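Local atomic coordinates of structural polyprotein, VP1 (Israeli acute paralysis virus, PDB entry 5CDD), a protein that probably serves as a structural component of the viral capsid, being one of the proteins cut from the structural polyprotein. Residues H141-K153 and S160-S172. Numbering follows the deposited sequence.
Sequences HEVEVPFYSQYRK and SDKGYDSSLMYFS
V143, V145 and L168 form an apolar contact between the two beta-sheets of this capsid domain, and it gives way at one end to a backbone junction where loop 146-151 meets loop 163-165 and the start of strand 166-172. Strands 141-145 and 166-172 belong to different sheets: their axes pass 7.4 Å apart at 152°, and the bonding between the segments starts only past V145. L168 spans the separation, its CB lying 3.7 Å from V145 CG2 and its CD2 3.9 Å from V143 CG1. V145 divides its branches: CG2, beside the backbone N, meets L168, while CG1 faces S166 OG. Y94 and F96 of strand 87-98 also touch L168, consistent with the interior of a viral jelly-roll sandwich.

Beyond V145 the chains converge until S149 and D165 make a single beta bridge. One hydrogen bond of full strength flanks it, from Q150 N to Y164 O at 3.0 Å, while S166 N to Y148 O is weak; D165 CA and S149 CA add CH...O contacts. S166 OG, held between its own backbone N and carbonyl carbon (chi1 52°), receives a weak bond from Y148 N and lies 2.9 Å from P146 O.

At the far end Y151 and Y164 form a T-shaped pair with planes at 84°: Y151 CE2 points at the centre of the Y164 face, 3.5 Å above it. Q150 OE1 meets the same ring at its edge, 3.3 Å from Y164 CD1, and is hydrogen-bonded to K215 of another chain of the structural polyprotein. D165 OD2 makes a salt bridge to R117 and a hydrogen bond to Y88.

The chemistry thus changes along the contact, implying that the sheets meet here through aliphatic side chains, and the turns that follow through main-chain bonds together with an aromatic stack.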
loop_
_atom_site.group_PDB
_atom_site.type_symbol
_atom_site.label_atom_id
_atom_site.label_comp_id
_atom_site.label_asym_id
_atom_site.label_seq_id
_atom_site.Cartn_x
_atom_site.Cartn_y
_atom_site.Cartn_z
ATOM N N HIS A 141 -23.450 -9.952 -27.729
ATOM C CA HIS A 141 -23.129 -11.298 -27.266
ATOM C C HIS A 141 -21.661 -11.561 -27.588
ATOM O O HIS A 141 -21.302 -11.813 -28.740
ATOM C CB HIS A 141 -24.033 -12.316 -27.970
ATOM C CG HIS A 141 -23.917 -13.713 -27.442
ATOM N ND1 HIS A 141 -22.934 -14.587 -27.854
ATOM C CD2 HIS A 141 -24.669 -14.391 -26.543
ATOM C CE1 HIS A 141 -23.088 -15.744 -27.235
ATOM N NE2 HIS A 141 -24.134 -15.652 -26.434
ATOM N N GLU A 142 -20.819 -11.483 -26.563
ATOM C CA GLU A 142 -19.382 -11.690 -26.711
ATOM C C GLU A 142 -18.954 -13.058 -26.188
ATOM O O GLU A 142 -19.176 -13.383 -25.022
ATOM C CB GLU A 142 -18.635 -10.581 -25.966
ATOM C CG GLU A 142 -18.849 -9.197 -26.562
ATOM C CD GLU A 142 -18.447 -8.078 -25.619
ATOM O OE1 GLU A 142 -19.264 -7.716 -24.747
ATOM O OE2 GLU A 142 -17.315 -7.562 -25.744
ATOM N N VAL A 143 -18.332 -13.853 -27.052
ATOM C CA VAL A 143 -17.896 -15.193 -26.677
ATOM C C VAL A 143 -16.538 -15.547 -27.294
ATOM O O VAL A 143 -16.186 -15.060 -28.369
ATOM C CB VAL A 143 -18.956 -16.242 -27.107
ATOM C CG1 VAL A 143 -19.121 -16.227 -28.617
ATOM C CG2 VAL A 143 -18.562 -17.623 -26.618
ATOM N N GLU A 144 -15.779 -16.395 -26.606
ATOM C CA GLU A 144 -14.463 -16.801 -27.083
ATOM C C GLU A 144 -14.351 -18.313 -27.231
ATOM O O GLU A 144 -14.831 -19.068 -26.385
ATOM C CB GLU A 144 -13.383 -16.320 -26.119
ATOM C CG GLU A 144 -11.970 -16.582 -26.600
ATOM C CD GLU A 144 -10.937 -16.303 -25.530
ATOM O OE1 GLU A 144 -11.053 -15.261 -24.849
ATOM O OE2 GLU A 144 -10.007 -17.120 -25.377
ATOM N N VAL A 145 -13.705 -18.746 -28.308
ATOM C CA VAL A 145 -13.514 -20.164 -28.576
ATOM C C VAL A 145 -12.052 -20.530 -28.339
ATOM O O VAL A 145 -11.168 -20.088 -29.070
ATOM C CB VAL A 145 -13.882 -20.506 -30.032
ATOM C CG1 VAL A 145 -13.642 -21.980 -30.300
ATOM C CG2 VAL A 145 -15.332 -20.147 -30.294
ATOM N N PRO A 146 -11.777 -21.338 -27.303
ATOM C CA PRO A 146 -10.403 -21.745 -26.996
ATOM C C PRO A 146 -9.827 -22.565 -28.142
ATOM O O PRO A 146 -10.561 -23.004 -29.027
ATOM C CB PRO A 146 -10.564 -22.584 -25.730
ATOM C CG PRO A 146 -11.800 -22.034 -25.104
ATOM C CD PRO A 146 -12.708 -21.858 -26.289
ATOM N N PHE A 147 -8.516 -22.774 -28.130
ATOM C CA PHE A 147 -7.896 -23.571 -29.174
ATOM C C PHE A 147 -7.724 -25.003 -28.691
ATOM O O PHE A 147 -6.665 -25.377 -28.189
ATOM C CB PHE A 147 -6.535 -23.000 -29.576
ATOM C CG PHE A 147 -5.902 -23.708 -30.750
ATOM C CD1 PHE A 147 -6.539 -23.734 -31.992
ATOM C CD2 PHE A 147 -4.669 -24.341 -30.621
ATOM C CE1 PHE A 147 -5.955 -24.379 -33.087
ATOM C CE2 PHE A 147 -4.079 -24.988 -31.710
ATOM C CZ PHE A 147 -4.724 -25.006 -32.945
ATOM N N TYR A 148 -8.788 -25.791 -28.816
ATOM C CA TYR A 148 -8.753 -27.197 -28.439
ATOM C C TYR A 148 -8.463 -27.905 -29.755
ATOM O O TYR A 148 -9.357 -28.064 -30.584
ATOM C CB TYR A 148 -10.111 -27.644 -27.897
ATOM C CG TYR A 148 -10.508 -27.028 -26.572
ATOM C CD1 TYR A 148 -9.688 -27.147 -25.449
ATOM C CD2 TYR A 148 -11.739 -26.384 -26.421
ATOM C CE1 TYR A 148 -10.085 -26.647 -24.208
ATOM C CE2 TYR A 148 -12.145 -25.881 -25.186
ATOM C CZ TYR A 148 -11.316 -26.020 -24.084
ATOM O OH TYR A 148 -11.728 -25.555 -22.856
ATOM N N SER A 149 -7.216 -28.324 -29.951
ATOM C CA SER A 149 -6.831 -28.963 -31.202
ATOM C C SER A 149 -6.007 -30.238 -31.064
ATOM O O SER A 149 -5.306 -30.440 -30.071
ATOM C CB SER A 149 -6.058 -27.953 -32.056
ATOM O OG SER A 149 -5.561 -28.538 -33.245
ATOM N N GLN A 150 -6.101 -31.094 -32.077
ATOM C CA GLN A 150 -5.350 -32.341 -32.114
ATOM C C GLN A 150 -3.965 -32.066 -32.700
ATOM O O GLN A 150 -3.068 -32.907 -32.621
ATOM C CB GLN A 150 -6.063 -33.372 -32.992
ATOM C CG GLN A 150 -7.378 -33.888 -32.442
ATOM C CD GLN A 150 -8.008 -34.931 -33.349
ATOM O OE1 GLN A 150 -8.483 -34.618 -34.440
ATOM N NE2 GLN A 150 -8.002 -36.183 -32.905
ATOM N N TYR A 151 -3.807 -30.882 -33.288
ATOM C CA TYR A 151 -2.549 -30.469 -33.906
ATOM C C TYR A 151 -2.120 -29.094 -33.406
ATOM O O TYR A 151 -2.956 -28.275 -33.028
ATOM C CB TYR A 151 -2.709 -30.414 -35.421
ATOM C CG TYR A 151 -3.167 -31.710 -36.041
ATOM C CD1 TYR A 151 -2.326 -32.821 -36.084
ATOM C CD2 TYR A 151 -4.438 -31.824 -36.602
ATOM C CE1 TYR A 151 -2.737 -34.012 -36.675
ATOM C CE2 TYR A 151 -4.860 -33.009 -37.195
ATOM C CZ TYR A 151 -4.004 -34.098 -37.230
ATOM O OH TYR A 151 -4.411 -35.268 -37.829
ATOM N N ARG A 152 -0.814 -28.841 -33.422
ATOM C CA ARG A 152 -0.278 -27.562 -32.968
ATOM C C ARG A 152 -0.584 -26.398 -33.917
ATOM O O ARG A 152 -0.473 -25.233 -33.531
ATOM C CB ARG A 152 1.231 -27.677 -32.757
ATOM C CG ARG A 152 2.017 -28.076 -33.991
ATOM C CD ARG A 152 3.467 -28.278 -33.619
ATOM N NE ARG A 152 3.608 -29.352 -32.643
ATOM C CZ ARG A 152 4.663 -29.506 -31.850
ATOM N NH1 ARG A 152 5.673 -28.648 -31.917
ATOM N NH2 ARG A 152 4.707 -30.517 -30.993
ATOM N N LYS A 153 -0.960 -26.717 -35.154
ATOM C CA LYS A 153 -1.310 -25.706 -36.147
ATOM C C LYS A 153 -2.185 -26.328 -37.231
ATOM O O LYS A 153 -2.099 -27.525 -37.501
ATOM C CB LYS A 153 -0.053 -25.076 -36.766
ATOM C CG LYS A 153 0.852 -26.021 -37.539
ATOM C CD LYS A 153 1.982 -25.231 -38.199
ATOM C CE LYS A 153 3.012 -26.124 -38.879
ATOM N NZ LYS A 153 3.793 -26.940 -37.909
ATOM N N SER A 160 -9.138 -30.619 -45.492
ATOM C CA SER A 160 -9.194 -31.885 -44.766
ATOM C C SER A 160 -9.528 -31.753 -43.281
ATOM O O SER A 160 -9.739 -32.759 -42.601
ATOM C CB SER A 160 -7.864 -32.632 -44.915
ATOM O OG SER A 160 -6.799 -31.916 -44.312
ATOM N N ASP A 161 -9.576 -30.523 -42.776
ATOM C CA ASP A 161 -9.888 -30.303 -41.366
ATOM C C ASP A 161 -11.306 -30.762 -41.054
ATOM O O ASP A 161 -12.278 -30.088 -41.397
ATOM C CB ASP A 161 -9.759 -28.820 -41.003
ATOM C CG ASP A 161 -9.873 -28.570 -39.503
ATOM O OD1 ASP A 161 -10.746 -29.177 -38.845
ATOM O OD2 ASP A 161 -9.091 -27.752 -38.981
ATOM N N LYS A 162 -11.425 -31.914 -40.407
ATOM C CA LYS A 162 -12.734 -32.435 -40.044
ATOM C C LYS A 162 -12.792 -32.719 -38.554
ATOM O O LYS A 162 -12.596 -33.852 -38.119
ATOM C CB LYS A 162 -13.042 -33.715 -40.822
ATOM C CG LYS A 162 -14.362 -34.381 -40.432
ATOM C CD LYS A 162 -15.579 -33.548 -40.818
ATOM C CE LYS A 162 -16.862 -34.234 -40.372
ATOM N NZ LYS A 162 -18.080 -33.543 -40.869
ATOM N N GLY A 163 -13.060 -31.676 -37.776
ATOM C CA GLY A 163 -13.148 -31.831 -36.338
ATOM C C GLY A 163 -11.801 -31.934 -35.656
ATOM O O GLY A 163 -11.687 -32.585 -34.621
ATOM N N TYR A 164 -10.777 -31.303 -36.227
ATOM C CA TYR A 164 -9.442 -31.338 -35.633
ATOM C C TYR A 164 -9.357 -30.369 -34.460
ATOM O O TYR A 164 -8.713 -30.651 -33.449
ATOM C CB TYR A 164 -8.371 -30.978 -36.666
ATOM C CG TYR A 164 -8.219 -31.994 -37.778
ATOM C CD1 TYR A 164 -8.413 -33.356 -37.535
ATOM C CD2 TYR A 164 -7.849 -31.601 -39.067
ATOM C CE1 TYR A 164 -8.246 -34.302 -38.545
ATOM C CE2 TYR A 164 -7.677 -32.540 -40.087
ATOM C CZ TYR A 164 -7.878 -33.888 -39.820
ATOM O OH TYR A 164 -7.713 -34.822 -40.822
ATOM N N ASP A 165 -10.009 -29.221 -34.612
ATOM C CA ASP A 165 -10.038 -28.201 -33.575
ATOM C C ASP A 165 -11.481 -27.779 -33.325
ATOM O O ASP A 165 -12.389 -28.149 -34.073
ATOM C CB ASP A 165 -9.187 -26.999 -33.995
ATOM C CG ASP A 165 -9.654 -26.375 -35.294
ATOM O OD1 ASP A 165 -9.881 -27.122 -36.268
ATOM O OD2 ASP A 165 -9.785 -25.134 -35.342
ATOM N N SER A 166 -11.685 -27.004 -32.265
ATOM C CA SER A 166 -13.012 -26.534 -31.883
ATOM C C SER A 166 -13.499 -25.321 -32.663
ATOM O O SER A 166 -12.710 -24.548 -33.202
ATOM C CB SER A 166 -13.033 -26.224 -30.385
ATOM O OG SER A 166 -11.961 -25.352 -30.045
ATOM N N SER A 167 -14.817 -25.171 -32.713
ATOM C CA SER A 167 -15.449 -24.067 -33.415
ATOM C C SER A 167 -16.655 -23.599 -32.603
ATOM O O SER A 167 -16.970 -24.176 -31.562
ATOM C CB SER A 167 -15.886 -24.515 -34.815
ATOM O OG SER A 167 -16.511 -23.459 -35.520
ATOM N N LEU A 168 -17.324 -22.555 -33.074
ATOM C CA LEU A 168 -18.485 -22.024 -32.373
ATOM C C LEU A 168 -19.809 -22.423 -33.029
ATOM O O LEU A 168 -19.888 -22.617 -34.244
ATOM C CB LEU A 168 -18.402 -20.497 -32.311
ATOM C CG LEU A 168 -19.511 -19.781 -31.542
ATOM C CD1 LEU A 168 -19.271 -19.959 -30.054
ATOM C CD2 LEU A 168 -19.529 -18.306 -31.900
ATOM N N MET A 169 -20.844 -22.551 -32.206
ATOM C CA MET A 169 -22.176 -22.883 -32.689
ATOM C C MET A 169 -23.146 -21.866 -32.096
ATOM O O MET A 169 -23.221 -21.701 -30.882
ATOM C CB MET A 169 -22.575 -24.294 -32.271
ATOM C CG MET A 169 -23.948 -24.689 -32.776
ATOM S SD MET A 169 -24.287 -26.432 -32.571
ATOM C CE MET A 169 -24.785 -26.488 -30.843
ATOM N N TYR A 170 -23.888 -21.194 -32.967
ATOM C CA TYR A 170 -24.829 -20.158 -32.562
ATOM C C TYR A 170 -26.261 -20.667 -32.413
ATOM O O TYR A 170 -26.668 -21.609 -33.087
ATOM C CB TYR A 170 -24.794 -19.038 -33.597
ATOM C CG TYR A 170 -25.269 -17.705 -33.093
ATOM C CD1 TYR A 170 -24.514 -16.984 -32.172
ATOM C CD2 TYR A 170 -26.463 -17.152 -33.550
ATOM C CE1 TYR A 170 -24.934 -15.739 -31.720
ATOM C CE2 TYR A 170 -26.895 -15.909 -33.106
ATOM C CZ TYR A 170 -26.125 -15.206 -32.190
ATOM O OH TYR A 170 -26.539 -13.972 -31.744
ATOM N N PHE A 171 -27.026 -20.033 -31.531
ATOM C CA PHE A 171 -28.412 -20.424 -31.318
ATOM C C PHE A 171 -29.249 -19.329 -30.668
ATOM O O PHE A 171 -28.771 -18.587 -29.817
ATOM C CB PHE A 171 -28.496 -21.677 -30.445
ATOM C CG PHE A 171 -29.907 -22.123 -30.179
ATOM C CD1 PHE A 171 -30.608 -22.859 -31.130
ATOM C CD2 PHE A 171 -30.558 -21.751 -29.007
ATOM C CE1 PHE A 171 -31.937 -23.216 -30.920
ATOM C CE2 PHE A 171 -31.891 -22.103 -28.788
ATOM C CZ PHE A 171 -32.581 -22.836 -29.747
ATOM N N SER A 172 -30.509 -19.240 -31.077
ATOM C CA SER A 172 -31.436 -18.261 -30.519
ATOM C C SER A 172 -32.840 -18.840 -30.617
ATOM O O SER A 172 -33.140 -19.585 -31.547
ATOM C CB SER A 172 -31.359 -16.939 -31.291
ATOM O OG SER A 172 -32.213 -15.951 -30.724
#